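Endo-1,4-beta-xylanase (Uncultured bacterium, PDB 7AX7) removes acetyl groups from acetylated xylan using cobalt bound in its carbohydrate esterase family 4 domain, one part of a multidomain xylanase. Local coordinates at residues L5-F10 with V180-L185. Numbering follows the deposited sequence.
Sequences LIALTF and VTVSEL
The parallel pairing of strand 4-11 with strand 177-179 ends where Val180 meets Ile6 and Ala7, and the chain then turns into helix 182-189 against the same strand. Val180 N donates to Ile6 O at 2.9 Å. Ala7 CA-H points at Val180 O, CA to O 3.4 Å, a CA-H...O contact. Beyond this the two chains diverge, and two waters take over: one lies within hydrogen-bonding distance of Val180 O and Leu8 O, the other accepts from Leu8 N and also sits near Val180 O. In this NodB-type polysaccharide deacetylase fold the strand belongs to the central parallel sheet, and the cobalt ion lies about 10 Å from the side chain of Thr9. The helix start is fixed by a capping box: Glu184 N donates to Thr181 OG1, while Thr181 N reaches Glu184 OE1 from above the carboxylate plane. Lys31 forms a salt bridge with the other carboxylate oxygen. Leu185, with CG anti to the backbone N (chi1 170°), straddles two strand residues, CD1 against Leu5 CB at 4.0 Å and CD2 against Ala7 CB at 4.1 Å. Leu5 CD2 also meets Val180 CG1 at 4.0 Å, the two side chains crossing at about a right angle. Farther along the strand, Thr9 CG2 touches Val182 CG2 at 3.8 Å, methyl to methyl, while Thr9 OG1 bonds to Ile150 O and Arg100.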
ATOM      1  N   LEU A   5       5.159   2.206  15.633  1.00 11.28           N
ATOM      2  CA  LEU A   5       5.298   2.191  14.185  1.00 11.19           C
ATOM      3  C   LEU A   5       3.938   2.198  13.502  1.00  9.31           C
ATOM      4  O   LEU A   5       3.014   1.498  13.930  1.00 10.07           O
ATOM      5  CB  LEU A   5       6.094   0.965  13.728  1.00 11.53           C
ATOM      6  CG  LEU A   5       7.484   0.788  14.341  1.00 13.57           C
ATOM      7  CD1 LEU A   5       8.202  -0.390  13.680  1.00 10.84           C
ATOM      8  CD2 LEU A   5       8.312   2.082  14.227  1.00 12.41           C
ATOM      9  N   ILE A   6       3.826   2.992  12.433  1.00  9.58           N
ATOM     10  CA  ILE A   6       2.644   3.012  11.575  1.00  7.86           C
ATOM     11  C   ILE A   6       3.097   2.883  10.127  1.00  9.58           C
ATOM     12  O   ILE A   6       4.088   3.500   9.714  1.00  7.77           O
ATOM     13  CB  ILE A   6       1.798   4.290  11.755  1.00 15.45           C
ATOM     14  CG1 ILE A   6       1.167   4.328  13.139  1.00 19.23           C
ATOM     15  CG2 ILE A   6       0.655   4.300  10.760  1.00 12.86           C
ATOM     16  CD1 ILE A   6      -0.060   3.442  13.250  1.00 15.00           C
ATOM     17  N   ALA A   7       2.369   2.088   9.356  1.00  9.70           N
ATOM     18  CA  ALA A   7       2.682   1.868   7.947  1.00  7.74           C
ATOM     19  C   ALA A   7       1.520   2.431   7.139  1.00 11.24           C
ATOM     20  O   ALA A   7       0.487   1.765   6.989  1.00  9.16           O
ATOM     21  CB  ALA A   7       2.917   0.387   7.656  1.00  5.93           C
ATOM     22  N   LEU A   8       1.682   3.669   6.659  1.00  7.36           N
ATOM     23  CA  LEU A   8       0.727   4.253   5.728  1.00 10.37           C
ATOM     24  C   LEU A   8       0.912   3.621   4.356  1.00  9.31           C
ATOM     25  O   LEU A   8       2.038   3.525   3.862  1.00  7.71           O
ATOM     26  CB  LEU A   8       0.921   5.768   5.639  1.00  7.95           C
ATOM     27  CG  LEU A   8       0.381   6.665   6.752  1.00 18.08           C
ATOM     28  CD1 LEU A   8       0.719   8.128   6.451  1.00 15.04           C
ATOM     29  CD2 LEU A   8      -1.120   6.493   6.917  1.00 16.78           C
ATOM     30  N   THR A   9      -0.186   3.183   3.736  1.00  7.84           N
ATOM     31  CA  THR A   9      -0.091   2.455   2.476  1.00  9.65           C
ATOM     32  C   THR A   9      -1.180   2.932   1.521  1.00 10.47           C
ATOM     33  O   THR A   9      -2.271   3.331   1.938  1.00  9.30           O
ATOM     34  CB  THR A   9      -0.189   0.918   2.672  1.00  8.35           C
ATOM     35  OG1 THR A   9      -1.520   0.553   3.060  1.00 10.92           O
ATOM     36  CG2 THR A   9       0.786   0.444   3.740  1.00  5.84           C
ATOM     37  N   PHE A  10      -0.873   2.867   0.227  1.00  9.69           N
ATOM     38  CA  PHE A  10      -1.729   3.425  -0.811  1.00  9.67           C
ATOM     39  C   PHE A  10      -1.936   2.402  -1.920  1.00  8.47           C
ATOM     40  O   PHE A  10      -0.961   1.861  -2.458  1.00  8.43           O
ATOM     41  CB  PHE A  10      -1.118   4.714  -1.379  1.00  7.59           C
ATOM     42  CG  PHE A  10      -1.044   5.843  -0.389  1.00  9.51           C
ATOM     43  CD1 PHE A  10      -2.106   6.732  -0.249  1.00  8.34           C
ATOM     44  CD2 PHE A  10       0.088   6.023   0.397  1.00  8.37           C
ATOM     45  CE1 PHE A  10      -2.046   7.781   0.652  1.00 10.52           C
ATOM     46  CE2 PHE A  10       0.160   7.078   1.312  1.00 11.19           C
ATOM     47  CZ  PHE A  10      -0.909   7.957   1.438  1.00  9.40           C
ATOM     48  N   VAL A 180       6.773   4.131   8.759  1.00  9.03           N
ATOM     49  CA  VAL A 180       7.675   3.160   8.156  1.00  8.81           C
ATOM     50  C   VAL A 180       7.007   2.555   6.929  1.00 13.61           C
ATOM     51  O   VAL A 180       5.782   2.566   6.792  1.00  8.20           O
ATOM     52  CB  VAL A 180       8.071   2.046   9.150  1.00 11.19           C
ATOM     53  CG1 VAL A 180       8.866   2.632  10.335  1.00 13.10           C
ATOM     54  CG2 VAL A 180       6.832   1.299   9.648  1.00  7.40           C
ATOM     55  N   THR A 181       7.835   2.024   6.026  1.00  8.37           N
ATOM     56  CA  THR A 181       7.318   1.172   4.967  1.00  8.47           C
ATOM     57  C   THR A 181       6.919  -0.179   5.556  1.00  8.14           C
ATOM     58  O   THR A 181       7.253  -0.508   6.698  1.00  7.82           O
ATOM     59  CB  THR A 181       8.357   0.969   3.859  1.00  8.69           C
ATOM     60  OG1 THR A 181       9.449   0.177   4.362  1.00  7.37           O
ATOM     61  CG2 THR A 181       8.898   2.315   3.345  1.00  7.93           C
ATOM     62  N   VAL A 182       6.194  -0.970   4.762  1.00  8.66           N
ATOM     63  CA  VAL A 182       5.806  -2.306   5.212  1.00  5.41           C
ATOM     64  C   VAL A 182       7.043  -3.174   5.447  1.00  7.43           C
ATOM     65  O   VAL A 182       7.145  -3.867   6.470  1.00  7.97           O
ATOM     66  CB  VAL A 182       4.823  -2.940   4.212  1.00  7.18           C
ATOM     67  CG1 VAL A 182       4.429  -4.350   4.652  1.00  8.40           C
ATOM     68  CG2 VAL A 182       3.569  -2.066   4.083  1.00  7.18           C
ATOM     69  N   SER A 183       8.021  -3.124   4.532  1.00  6.32           N
ATOM     70  CA  SER A 183       9.281  -3.828   4.768  1.00  6.75           C
ATOM     71  C   SER A 183       9.929  -3.360   6.066  1.00  8.76           C
ATOM     72  O   SER A 183      10.344  -4.175   6.895  1.00  9.95           O
ATOM     73  CB  SER A 183      10.247  -3.628   3.591  1.00  9.59           C
ATOM     74  OG  SER A 183       9.949  -4.490   2.506  1.00  8.15           O
ATOM     75  N   GLU A 184      10.024  -2.042   6.262  1.00  8.47           N
ATOM     76  CA  GLU A 184      10.623  -1.529   7.493  1.00  9.31           C
ATOM     77  C   GLU A 184       9.817  -1.945   8.717  1.00  9.61           C
ATOM     78  O   GLU A 184      10.387  -2.228   9.775  1.00  9.47           O
ATOM     79  CB  GLU A 184      10.744  -0.008   7.422  1.00  8.52           C
ATOM     80  CG  GLU A 184      11.844   0.474   6.509  1.00 12.16           C
ATOM     81  CD  GLU A 184      11.737   1.959   6.229  1.00 14.88           C
ATOM     82  OE1 GLU A 184      10.697   2.561   6.579  1.00 10.52           O
ATOM     83  OE2 GLU A 184      12.694   2.521   5.660  1.00 13.29           O
ATOM     84  N   LEU A 185       8.490  -1.996   8.594  1.00  7.54           N
ATOM     85  CA  LEU A 185       7.656  -2.414   9.718  1.00  7.61           C
ATOM     86  C   LEU A 185       8.054  -3.800  10.218  1.00 10.67           C
ATOM     87  O   LEU A 185       8.286  -4.002  11.418  1.00  8.82           O
ATOM     88  CB  LEU A 185       6.183  -2.390   9.314  1.00  6.90           C
ATOM     89  CG  LEU A 185       5.205  -3.028  10.303  1.00  9.37           C
ATOM     90  CD1 LEU A 185       5.218  -2.300  11.661  1.00 11.20           C
ATOM     91  CD2 LEU A 185       3.812  -3.071   9.703  1.00  9.08           C
TER
HETATM   92  O   HOH W   1       4.099   2.057   4.625  1.00  5.85           O
HETATM   93  O   HOH W   2       4.396   4.964   6.473  1.00  7.34           O